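Local coordinates for catalase (Bacillus pumilus, PDB 4QOL), which uses haem to break hydrogen peroxide down into water and oxygen, and shows peroxidase-like reactivity towards phenolic substrates that reach its active site, at the interface of chains A and B and the interface of chains A and C. Residues are numbered along the deposited sequence; one frame, centred on the assembly and turned at random. Chains: chain A/B/C, Catalase.

The contacts given here show how one segment of a catalase can tie several subunits together. Contact 1 and contact 2, about 10 Å apart (all separations run between the centres of the contacts' C-alpha atoms), share A:Asn12 and join chain A to chain B. Contact 4 lies about 12 Å from contact 2 and shares A:Lys42 with it, so helix 37-46 and the amino-terminal arm of chain A touch both B and C. Contact 3 stands apart, about 26 Å from contact 2 and 35 Å from contact 4, where helix 331-348 of A meets C. Two-fold symmetry repeats every contact, knitting the tetramer.

Contact 1: the interface of chains A and B. Residues chain A 12-14; chain B 124, 317, 320, 353, 360.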
ATOM      1  N   ASN A  12       6.741 -21.189   2.016  1.00 14.59           N
ATOM      2  CA  ASN A  12       5.713 -20.672   2.907  1.00 14.32           C
ATOM      3  C   ASN A  12       4.449 -21.506   3.011  1.00 14.82           C
ATOM      4  O   ASN A  12       3.653 -21.274   3.930  1.00 14.22           O
ATOM      5  CB  ASN A  12       5.393 -19.212   2.588  1.00 14.21           C
ATOM      6  CG  ASN A  12       6.580 -18.309   2.754  1.00 13.41           C
ATOM      7  OD1 ASN A  12       7.462 -18.537   3.595  1.00 15.38           O
ATOM      8  ND2 ASN A  12       6.642 -17.250   1.936  1.00 14.60           N
ATOM      9  N   GLN A  13       4.282 -22.449   2.065  1.00 14.00           N
ATOM     10  CA  GLN A  13       3.210 -23.420   2.099  1.00 14.19           C
ATOM     11  C   GLN A  13       3.575 -24.596   2.999  1.00 13.65           C
ATOM     12  O   GLN A  13       2.756 -25.501   3.187  1.00 13.23           O
ATOM     13  CB  GLN A  13       2.890 -23.934   0.718  1.00 15.11           C
ATOM     14  CG  GLN A  13       2.546 -22.877  -0.347  1.00 15.92           C
ATOM     15  CD  GLN A  13       1.162 -22.315  -0.184  1.00 16.25           C
ATOM     16  OE1 GLN A  13       0.333 -22.811   0.609  1.00 17.65           O
ATOM     17  NE2 GLN A  13       0.909 -21.209  -0.873  1.00 16.06           N
ATOM     18  N   GLY A  14       4.782 -24.610   3.541  1.00 15.28           N
ATOM     19  CA  GLY A  14       5.228 -25.767   4.365  1.00 15.69           C
ATOM     20  C   GLY A  14       5.733 -26.984   3.613  1.00 17.12           C
ATOM     21  O   GLY A  14       5.872 -28.040   4.191  1.00 18.16           O
TER
ATOM     22  N   ASN B 124       0.524 -27.141   2.427  1.00 14.34           N
ATOM     23  CA  ASN B 124      -0.827 -26.833   1.950  1.00 14.09           C
ATOM     24  C   ASN B 124      -0.909 -27.158   0.443  1.00 14.38           C
ATOM     25  O   ASN B 124      -0.010 -26.796  -0.324  1.00 14.95           O
ATOM     26  CB  ASN B 124      -1.189 -25.378   2.250  1.00 13.90           C
ATOM     27  CG  ASN B 124      -1.653 -25.163   3.694  1.00 14.74           C
ATOM     28  OD1 ASN B 124      -1.636 -26.079   4.513  1.00 14.75           O
ATOM     29  ND2 ASN B 124      -2.019 -23.922   4.005  1.00 15.06           N
ATOM     30  N   THR B 317      -3.770 -20.904  -4.402  1.00 11.66           N
ATOM     31  CA  THR B 317      -3.067 -20.880  -5.652  1.00 11.58           C
ATOM     32  C   THR B 317      -2.876 -22.235  -6.294  1.00 12.54           C
ATOM     33  O   THR B 317      -2.544 -23.200  -5.541  1.00 12.64           O
ATOM     34  CB  THR B 317      -1.694 -20.167  -5.508  1.00 12.53           C
ATOM     35  OG1 THR B 317      -1.032 -20.198  -6.768  1.00 11.08           O
ATOM     36  CG2 THR B 317      -0.829 -20.780  -4.447  1.00 12.48           C
ATOM     37  N   ALA B 320       0.270 -24.080  -5.301  1.00 11.45           N
ATOM     38  CA  ALA B 320       0.441 -24.681  -3.983  1.00 12.73           C
ATOM     39  C   ALA B 320       0.293 -26.208  -4.124  1.00 12.60           C
ATOM     40  O   ALA B 320      -0.729 -26.781  -3.859  1.00 13.23           O
ATOM     41  CB  ALA B 320      -0.605 -24.128  -2.998  1.00 12.45           C
ATOM     42  N   MET B 353       0.814 -15.077   3.692  1.00 12.28           N
ATOM     43  CA  MET B 353       0.896 -16.482   4.095  1.00 12.65           C
ATOM     44  C   MET B 353       0.924 -16.711   5.623  1.00 14.86           C
ATOM     45  O   MET B 353       0.772 -17.858   6.100  1.00 16.90           O
ATOM     46  CB  MET B 353       2.050 -17.189   3.400  1.00 14.02           C
ATOM     47  CG  MET B 353       1.841 -17.428   1.910  1.00 13.43           C
ATOM     48  SD  MET B 353       0.460 -18.522   1.556  1.00 15.05           S
ATOM     49  CE  MET B 353       1.068 -20.020   2.311  1.00 15.71           C
ATOM     50  N   PRO B 360       0.039 -23.025   6.755  1.00 14.91           N
ATOM     51  CA  PRO B 360       0.125 -24.479   6.776  1.00 15.48           C
ATOM     52  C   PRO B 360       0.002 -25.038   8.176  1.00 16.07           C
ATOM     53  O   PRO B 360       0.302 -24.350   9.183  1.00 17.78           O
ATOM     54  CB  PRO B 360       1.481 -24.788   6.192  1.00 16.52           C
ATOM     55  CG  PRO B 360       2.016 -23.473   5.675  1.00 18.37           C
ATOM     56  CD  PRO B 360       1.276 -22.373   6.334  1.00 16.14           C
TER
HETATM   57  O   HOH W   1      -2.076 -21.792   2.066  1.00 14.52           O
HETATM   58  O   HOH W   2       3.497 -19.566   5.976  1.00 25.38           O
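A:Gln13 inserts its amide between B:Met353 and B:Ala320, where the amino-terminal arm of this haem catalase lies across a neighbouring subunit; such arms are a hallmark of the family's tetramers. The packing is made on both faces of the amide. The terminal methyl CE of B:Met353 sits over one face, 3.4 Å from A:Gln13 CD, and the methyl CB of B:Ala320 covers the opposite face at 3.8 Å from the same CD. A bend at chi2 (-76°) folds the amide into this slot. B:Met353 is itself bent at chi2 and chi3, which curls its methyl back towards the arm while its CB and CG lie against A:Asn12 CB. B:Pro360 backs the arm with its ring, CG standing 3.8 Å from A:Gln13 CA. Direct hydrogen bonding runs through the main chain: B:Asn124 N, on strand 123-130, donates to A:Gln13 O at 2.9 Å. Water supplies further links. Water 1 lies 3.0 Å from A:Gln13 OE1 and 2.9 Å from B:Asn124 ND2, joining two side-chain amides whose planes are 50° apart. Water 2 lies 2.7 Å from A:Asn12 O and also meets B:Met353 O. With an alanine at A:Gln13, water 1 would probably lose its mate on the arm, and B:Met353 CE and B:Ala320 CB would face a gap in place of the amide.

Contact 2: the interface of chains A and B. Residues chain A 11-12, 41-42, 45; chain B 350-351, 366, 368.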
ATOM      1  N   THR A  11       9.075 -24.021   1.697  1.00 14.53           N
ATOM      2  CA  THR A  11       8.347 -22.859   1.180  1.00 14.70           C
ATOM      3  C   THR A  11       7.417 -22.308   2.284  1.00 15.84           C
ATOM      4  O   THR A  11       7.230 -22.940   3.343  1.00 16.02           O
ATOM      5  CB  THR A  11       7.471 -23.264  -0.008  1.00 15.24           C
ATOM      6  OG1 THR A  11       6.386 -24.122   0.391  1.00 15.81           O
ATOM      7  CG2 THR A  11       8.295 -23.935  -1.142  1.00 16.74           C
ATOM      8  N   ASN A  12       6.741 -21.189   2.016  1.00 14.59           N
ATOM      9  CA  ASN A  12       5.713 -20.672   2.907  1.00 14.32           C
ATOM     10  C   ASN A  12       4.449 -21.506   3.011  1.00 14.82           C
ATOM     11  O   ASN A  12       3.653 -21.274   3.930  1.00 14.22           O
ATOM     12  CB  ASN A  12       5.393 -19.212   2.588  1.00 14.21           C
ATOM     13  CG  ASN A  12       6.580 -18.309   2.754  1.00 13.41           C
ATOM     14  OD1 ASN A  12       7.462 -18.537   3.595  1.00 15.38           O
ATOM     15  ND2 ASN A  12       6.642 -17.250   1.936  1.00 14.60           N
ATOM     16  N   GLU A  41       8.553 -17.499  -5.174  1.00 12.77           N
ATOM     17  CA  GLU A  41       8.080 -17.077  -3.845  1.00 13.26           C
ATOM     18  C   GLU A  41       9.219 -16.364  -3.094  1.00 13.37           C
ATOM     19  O   GLU A  41       9.005 -15.370  -2.393  1.00 13.63           O
ATOM     20  CB  GLU A  41       7.602 -18.298  -3.038  1.00 13.73           C
ATOM     21  CG  GLU A  41       7.032 -17.995  -1.627  1.00 14.76           C
ATOM     22  CD  GLU A  41       6.801 -19.265  -0.778  1.00 16.16           C
ATOM     23  OE1 GLU A  41       7.767 -19.758  -0.208  1.00 17.37           O
ATOM     24  OE2 GLU A  41       5.652 -19.572  -0.532  1.00 21.48           O
ATOM     25  N   LYS A  42      10.427 -16.932  -3.180  1.00 13.88           N
ATOM     26  CA  LYS A  42      11.599 -16.462  -2.475  1.00 13.36           C
ATOM     27  C   LYS A  42      12.034 -15.091  -3.027  1.00 13.77           C
ATOM     28  O   LYS A  42      12.207 -14.163  -2.249  1.00 11.98           O
ATOM     29  CB  LYS A  42      12.704 -17.528  -2.565  1.00 14.80           C
ATOM     30  CG  LYS A  42      13.964 -17.188  -1.808  1.00 14.98           C
ATOM     31  CD  LYS A  42      15.015 -18.268  -2.134  1.00 16.38           C
ATOM     32  CE  LYS A  42      16.342 -18.096  -1.434  1.00 15.63           C
ATOM     33  NZ  LYS A  42      17.317 -19.158  -1.839  1.00 15.79           N
ATOM     34  N   HIS A  45       9.238 -12.387  -2.151  1.00 11.58           N
ATOM     35  CA  HIS A  45       9.234 -11.888  -0.796  1.00 11.54           C
ATOM     36  C   HIS A  45      10.453 -10.990  -0.554  1.00 11.71           C
ATOM     37  O   HIS A  45      10.360  -9.958   0.086  1.00 12.25           O
ATOM     38  CB  HIS A  45       9.176 -13.023   0.244  1.00 12.81           C
ATOM     39  CG  HIS A  45       8.907 -12.509   1.599  1.00 12.29           C
ATOM     40  ND1 HIS A  45       7.676 -12.566   2.250  1.00 15.34           N
ATOM     41  CD2 HIS A  45       9.736 -11.891   2.439  1.00 12.34           C
ATOM     42  CE1 HIS A  45       7.772 -11.956   3.429  1.00 12.54           C
ATOM     43  NE2 HIS A  45       9.008 -11.529   3.557  1.00 14.96           N
TER
ATOM     44  N   ALA B 350       2.669  -8.637   1.469  1.00 12.17           N
ATOM     45  CA  ALA B 350       3.795  -9.557   1.246  1.00 12.92           C
ATOM     46  C   ALA B 350       3.777 -10.790   2.154  1.00 13.27           C
ATOM     47  O   ALA B 350       4.223 -11.907   1.768  1.00 12.81           O
ATOM     48  CB  ALA B 350       5.087  -8.794   1.464  1.00 11.99           C
ATOM     49  N   ASN B 351       3.255 -10.578   3.403  1.00 12.45           N
ATOM     50  CA  ASN B 351       3.185 -11.614   4.434  1.00 13.80           C
ATOM     51  C   ASN B 351       1.816 -12.299   4.531  1.00 11.52           C
ATOM     52  O   ASN B 351       1.407 -12.855   5.582  1.00 13.23           O
ATOM     53  CB  ASN B 351       3.664 -11.100   5.801  1.00 13.12           C
ATOM     54  CG  ASN B 351       5.146 -10.878   5.780  1.00 13.38           C
ATOM     55  OD1 ASN B 351       5.872 -11.776   5.390  1.00 13.77           O
ATOM     56  ND2 ASN B 351       5.595  -9.730   6.157  1.00 12.28           N
ATOM     57  N   ASN B 366      12.314 -20.995   6.937  1.00 16.17           N
ATOM     58  CA  ASN B 366      13.115 -20.533   5.816  1.00 15.73           C
ATOM     59  C   ASN B 366      13.852 -19.243   6.113  1.00 16.49           C
ATOM     60  O   ASN B 366      13.811 -18.748   7.242  1.00 17.58           O
ATOM     61  CB  ASN B 366      12.314 -20.533   4.519  1.00 15.21           C
ATOM     62  CG  ASN B 366      11.156 -19.590   4.538  1.00 16.10           C
ATOM     63  OD1 ASN B 366      11.289 -18.453   4.965  1.00 17.20           O
ATOM     64  ND2 ASN B 366      10.016 -20.038   3.965  1.00 15.39           N
ATOM     65  N   GLN B 368      13.479 -16.278   4.472  1.00 13.90           N
ATOM     66  CA  GLN B 368      12.748 -15.076   4.134  1.00 13.94           C
ATOM     67  C   GLN B 368      12.610 -14.182   5.347  1.00 14.87           C
ATOM     68  O   GLN B 368      12.650 -14.660   6.502  1.00 16.10           O
ATOM     69  CB  GLN B 368      11.391 -15.411   3.533  1.00 14.66           C
ATOM     70  CG  GLN B 368      11.451 -16.300   2.306  1.00 16.53           C
ATOM     71  CD  GLN B 368      10.079 -16.624   1.753  1.00 16.13           C
ATOM     72  OE1 GLN B 368       9.094 -15.850   1.939  1.00 17.99           O
ATOM     73  NE2 GLN B 368       9.966 -17.792   1.099  1.00 18.45           N
TER
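The imidazole of A:His45 presents its edge to B:Asn351, whose CG lies in the ring plane 3.7 Å from A:His45 CE1, with the two planes 45° apart. B:Gln368 OE1, the amide oxygen, lies off one face of the same ring, at its CG rim, 3.4 Å from A:His45 CG. That amide is the hub of the patch, meeting both the arm and helix 37-46 of chain A. A:Asn12 ND2 donates to B:Gln368 OE1 at 2.8 Å, the two amides approaching from opposite directions with their planes 65° apart. The other half of the A:Asn12 amide is used as well: B:Asn366 ND2 donates to A:Asn12 OD1 at 3.0 Å, from above the carbonyl plane. B:Gln368 is extended beyond CG (chi2 179°), which carries its NE2 to the carboxylate of A:Glu41, 3.2 Å from OE1. Within chain B, the side-chain oxygen B:Asn366 OD1 accepts from the backbone B:Gln368 N, which steadies the two residues against each other. A:Glu41 OE1 also takes the backbone N of A:Asn12 at 2.8 Å on its syn lone pair, from the same face as B:Gln368 NE2.

Contact 3: the interface of chains A and C. Residues chain A 342-343, 346; chain C 47-48, 50.
The carboxylate oxygen A:Asp342 OD2 is held by C:Arg48 NH1 at 2.8 Å and also lies 2.6 Å from the carboxylate oxygen C:Asp47 OD2. Two carboxylate oxygens this close would repel unless a proton lies between them; the structure alone does not show one, so the pair is doubtful as a bond. Here two segments of the catalase fold meet: helix 331-348 of chain A, which in this family bears the tyrosine that ligates the haem iron, and the loop of chain C that leads towards the distal histidine. C:Arg48 grips A:Asp342 end-on, its second nitrogen NH2 lying 2.8 Å from OD1 and completing the salt bridge. The fit is twisted, with the guanidinium and carboxylate planes 47° apart, and NH2 comes from above the carboxylate plane. The arginine reaches the acid with its chain extended from CG to NE (chi2 168°), sliding past A:His346 in the opposite direction. Its CG packs 3.7 Å from A:His346 CG, and its CA lies over one face of the imidazole, 4.0 Å from the centroid. Backbone carbonyls of the same loop are read by the helix. A:Thr343 OG1, the hydroxyl, donates to C:Asp47 O at 2.7 Å, on a lone pair. At the imidazole edge A:His346 NE2 donates to C:Arg50 O at 3.0 Å, almost exactly in the ring plane, which fixes the ring's rotation above the arginine.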
ATOM      1  N   ASP A 342      -1.057   8.916  12.491  1.00 12.32           N
ATOM      2  CA  ASP A 342      -1.232   9.145  11.046  1.00 13.29           C
ATOM      3  C   ASP A 342      -0.146   8.557  10.198  1.00 12.90           C
ATOM      4  O   ASP A 342      -0.383   7.784   9.290  1.00 12.60           O
ATOM      5  CB  ASP A 342      -1.434  10.635  10.769  1.00 12.63           C
ATOM      6  CG  ASP A 342      -1.786  10.870   9.366  1.00 12.52           C
ATOM      7  OD1 ASP A 342      -2.827  10.291   8.880  1.00 13.72           O
ATOM      8  OD2 ASP A 342      -1.045  11.587   8.609  1.00 13.68           O
ATOM      9  N   THR A 343       1.107   8.927  10.493  1.00 12.21           N
ATOM     10  CA  THR A 343       2.220   8.466   9.665  1.00 11.99           C
ATOM     11  C   THR A 343       2.365   6.936   9.843  1.00 12.22           C
ATOM     12  O   THR A 343       2.762   6.242   8.904  1.00 11.58           O
ATOM     13  CB  THR A 343       3.515   9.261   9.996  1.00 11.75           C
ATOM     14  OG1 THR A 343       4.456   9.064   8.931  1.00 10.85           O
ATOM     15  CG2 THR A 343       4.220   8.760  11.235  1.00 11.08           C
ATOM     16  N   HIS A 346       0.268   4.683   7.605  1.00 14.12           N
ATOM     17  CA  HIS A 346       0.953   4.637   6.297  1.00 14.86           C
ATOM     18  C   HIS A 346       2.215   3.773   6.341  1.00 15.70           C
ATOM     19  O   HIS A 346       2.454   2.934   5.393  1.00 16.07           O
ATOM     20  CB  HIS A 346       1.289   6.054   5.834  1.00 16.05           C
ATOM     21  CG  HIS A 346       2.388   6.151   4.794  1.00 17.97           C
ATOM     22  ND1 HIS A 346       2.212   5.805   3.472  1.00 21.57           N
ATOM     23  CD2 HIS A 346       3.669   6.545   4.899  1.00 20.20           C
ATOM     24  CE1 HIS A 346       3.327   6.012   2.803  1.00 18.42           C
ATOM     25  NE2 HIS A 346       4.233   6.458   3.638  1.00 21.32           N
TER
ATOM     26  N   ASP C  47       3.391  13.362   6.331  1.00 10.80           N
ATOM     27  CA  ASP C  47       3.383  12.022   7.002  1.00 12.16           C
ATOM     28  C   ASP C  47       3.518  10.850   6.020  1.00 13.58           C
ATOM     29  O   ASP C  47       3.854   9.706   6.392  1.00 14.62           O
ATOM     30  CB  ASP C  47       2.121  11.830   7.851  1.00 11.92           C
ATOM     31  CG  ASP C  47       2.081  12.663   9.116  1.00 12.27           C
ATOM     32  OD1 ASP C  47       3.135  13.211   9.503  1.00 12.53           O
ATOM     33  OD2 ASP C  47       0.962  12.804   9.638  1.00 13.50           O
ATOM     34  N   ARG C  48       3.252  11.129   4.748  1.00 12.86           N
ATOM     35  CA  ARG C  48       3.209  10.145   3.697  1.00 12.28           C
ATOM     36  C   ARG C  48       4.280  10.392   2.590  1.00 12.32           C
ATOM     37  O   ARG C  48       4.207   9.787   1.507  1.00 12.78           O
ATOM     38  CB  ARG C  48       1.838  10.126   3.069  1.00 12.00           C
ATOM     39  CG  ARG C  48       0.826   9.423   3.964  1.00 12.25           C
ATOM     40  CD  ARG C  48      -0.595   9.669   3.483  1.00 12.98           C
ATOM     41  NE  ARG C  48      -1.486   9.001   4.458  1.00 12.77           N
ATOM     42  CZ  ARG C  48      -1.729   9.456   5.677  1.00 13.87           C
ATOM     43  NH1 ARG C  48      -1.367  10.680   5.996  1.00 12.68           N
ATOM     44  NH2 ARG C  48      -2.388   8.694   6.563  1.00 14.04           N
ATOM     45  N   ARG C  50       7.406   9.398   2.313  1.00 11.68           N
ATOM     46  CA  ARG C  50       8.391   8.369   2.101  1.00 12.85           C
ATOM     47  C   ARG C  50       7.753   7.127   1.492  1.00 13.26           C
ATOM     48  O   ARG C  50       6.623   6.746   1.853  1.00 13.42           O
ATOM     49  CB  ARG C  50       9.123   7.968   3.397  1.00 12.39           C
ATOM     50  CG  ARG C  50       9.810   9.085   4.145  1.00 12.86           C
ATOM     51  CD  ARG C  50      10.977   9.698   3.403  1.00 12.24           C
ATOM     52  NE  ARG C  50      11.389  10.887   4.199  1.00 12.62           N
ATOM     53  CZ  ARG C  50      11.166  12.152   3.894  1.00 12.78           C
ATOM     54  NH1 ARG C  50      10.479  12.547   2.807  1.00 12.26           N
ATOM     55  NH2 ARG C  50      11.541  13.030   4.767  1.00 14.16           N
TER

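Contact 4: the interface of chains A and C. Residues chain A 19-21, 42; chain C 141-142, 145.
Helix 37-46 of chain A and the loop around A:Asn20 meet the 3-10 helix 140-142 of chain C and the first turn of its helix 143-150, in a largely polar junction of the catalase tetramer. Two lysines cross the boundary in opposite senses. A:Lys42 is extended along its whole length (chi2 -174°) and brings its ammonium NZ to C:Asp145, 2.6 Å from OD2, in a salt bridge made on the syn side of the carboxylate. The same nitrogen donates to the carbonyl oxygen C:Leu141 O at 2.8 Å and, within its own chain, to A:Asn20 OD1 at 2.9 Å. Replacing A:Lys42 by a methionine would probably leave C:Asp145 without its ionic mate across the boundary and C:Leu141 O without this donor. C:Lys142 goes the other way, bent at chi2 and chi3, curling its NZ onto the loop of chain A. There it donates to the side-chain oxygen A:Gln21 OE1 at 2.8 Å and to A:Asn20 O at 3.0 Å. A:Lys42 NZ and C:Lys142 NZ, 4.7 Å apart, gather round the carboxylate of C:Asp145, which probably balances their charge, though its link to C:Lys142 is weak. Carbon packing backs the polar network: C:Leu141 lays CD2 against the backbone of A:Asn20 and CD1 against A:Lys42 CD. Water 3 links A:Asn20 ND2 with the other carboxylate oxygen, lying 2.6 Å from C:Asp145 OD1.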
ATOM      1  N   ASP A  19      15.748 -28.389  -3.541  1.00 18.87           N
ATOM      2  CA  ASP A  19      16.988 -27.762  -4.034  1.00 19.17           C
ATOM      3  C   ASP A  19      16.892 -26.243  -3.844  1.00 19.82           C
ATOM      4  O   ASP A  19      16.091 -25.589  -4.496  1.00 17.67           O
ATOM      5  CB  ASP A  19      17.110 -28.097  -5.519  1.00 19.56           C
ATOM      6  CG  ASP A  19      18.462 -27.681  -6.161  1.00 18.83           C
ATOM      7  OD1 ASP A  19      19.211 -26.858  -5.646  1.00 19.51           O
ATOM      8  OD2 ASP A  19      18.779 -28.270  -7.214  1.00 19.22           O
ATOM      9  N   ASN A  20      17.738 -25.721  -2.955  1.00 17.31           N
ATOM     10  CA  ASN A  20      17.799 -24.322  -2.718  1.00 18.97           C
ATOM     11  C   ASN A  20      18.942 -23.640  -3.460  1.00 18.34           C
ATOM     12  O   ASN A  20      19.266 -22.506  -3.097  1.00 18.24           O
ATOM     13  CB  ASN A  20      17.875 -24.063  -1.213  1.00 17.69           C
ATOM     14  CG  ASN A  20      17.621 -22.583  -0.830  1.00 18.28           C
ATOM     15  OD1 ASN A  20      16.700 -21.944  -1.340  1.00 15.43           O
ATOM     16  ND2 ASN A  20      18.437 -22.072   0.055  1.00 17.15           N
ATOM     17  N   GLN A  21      19.552 -24.358  -4.417  1.00 18.42           N
ATOM     18  CA  GLN A  21      20.707 -23.853  -5.181  1.00 18.79           C
ATOM     19  C   GLN A  21      20.416 -23.521  -6.614  1.00 18.87           C
ATOM     20  O   GLN A  21      20.973 -22.548  -7.163  1.00 19.15           O
ATOM     21  CB  GLN A  21      21.876 -24.865  -5.154  1.00 20.21           C
ATOM     22  CG  GLN A  21      22.145 -25.507  -3.799  1.00 21.69           C
ATOM     23  CD  GLN A  21      22.133 -24.523  -2.631  1.00 22.05           C
ATOM     24  OE1 GLN A  21      22.729 -23.419  -2.711  1.00 22.93           O
ATOM     25  NE2 GLN A  21      21.506 -24.923  -1.523  1.00 22.86           N
ATOM     26  N   LYS A  42      10.427 -16.932  -3.180  1.00 13.88           N
ATOM     27  CA  LYS A  42      11.599 -16.462  -2.475  1.00 13.36           C
ATOM     28  C   LYS A  42      12.034 -15.091  -3.027  1.00 13.77           C
ATOM     29  O   LYS A  42      12.207 -14.163  -2.249  1.00 11.98           O
ATOM     30  CB  LYS A  42      12.704 -17.528  -2.565  1.00 14.80           C
ATOM     31  CG  LYS A  42      13.964 -17.188  -1.808  1.00 14.98           C
ATOM     32  CD  LYS A  42      15.015 -18.268  -2.134  1.00 16.38           C
ATOM     33  CE  LYS A  42      16.342 -18.096  -1.434  1.00 15.63           C
ATOM     34  NZ  LYS A  42      17.317 -19.158  -1.839  1.00 15.79           N
TER
ATOM     35  N   LEU C 141      18.439 -17.918  -7.745  1.00 14.26           N
ATOM     36  CA  LEU C 141      17.833 -18.539  -6.533  1.00 16.22           C
ATOM     37  C   LEU C 141      18.687 -18.178  -5.333  1.00 15.58           C
ATOM     38  O   LEU C 141      18.199 -18.135  -4.252  1.00 15.70           O
ATOM     39  CB  LEU C 141      17.716 -20.047  -6.676  1.00 17.09           C
ATOM     40  CG  LEU C 141      16.990 -20.818  -5.600  1.00 17.66           C
ATOM     41  CD1 LEU C 141      15.580 -20.302  -5.396  1.00 17.04           C
ATOM     42  CD2 LEU C 141      16.966 -22.288  -5.980  1.00 18.03           C
ATOM     43  N   LYS C 142      19.981 -17.897  -5.542  1.00 16.91           N
ATOM     44  CA  LYS C 142      20.872 -17.583  -4.420  1.00 15.74           C
ATOM     45  C   LYS C 142      20.881 -16.082  -4.030  1.00 14.88           C
ATOM     46  O   LYS C 142      21.506 -15.736  -3.059  1.00 13.89           O
ATOM     47  CB  LYS C 142      22.317 -17.989  -4.747  1.00 15.88           C
ATOM     48  CG  LYS C 142      22.535 -19.464  -5.043  1.00 15.82           C
ATOM     49  CD  LYS C 142      21.788 -20.368  -4.037  1.00 16.09           C
ATOM     50  CE  LYS C 142      22.228 -20.139  -2.635  1.00 16.90           C
ATOM     51  NZ  LYS C 142      21.560 -21.085  -1.719  1.00 18.33           N
ATOM     52  N   ASP C 145      19.924 -14.983  -0.509  1.00 14.84           N
ATOM     53  CA  ASP C 145      20.903 -15.494   0.450  1.00 15.59           C
ATOM     54  C   ASP C 145      22.164 -14.666   0.466  1.00 15.56           C
ATOM     55  O   ASP C 145      22.708 -14.304   1.524  1.00 14.14           O
ATOM     56  CB  ASP C 145      21.235 -16.941   0.079  1.00 17.01           C
ATOM     57  CG  ASP C 145      20.024 -17.852   0.181  1.00 17.32           C
ATOM     58  OD1 ASP C 145      19.489 -18.005   1.325  1.00 15.76           O
ATOM     59  OD2 ASP C 145      19.693 -18.499  -0.878  1.00 17.29           O
TER
HETATM   60  O   HOH W   3      17.647 -19.846   1.725  1.00 17.92           O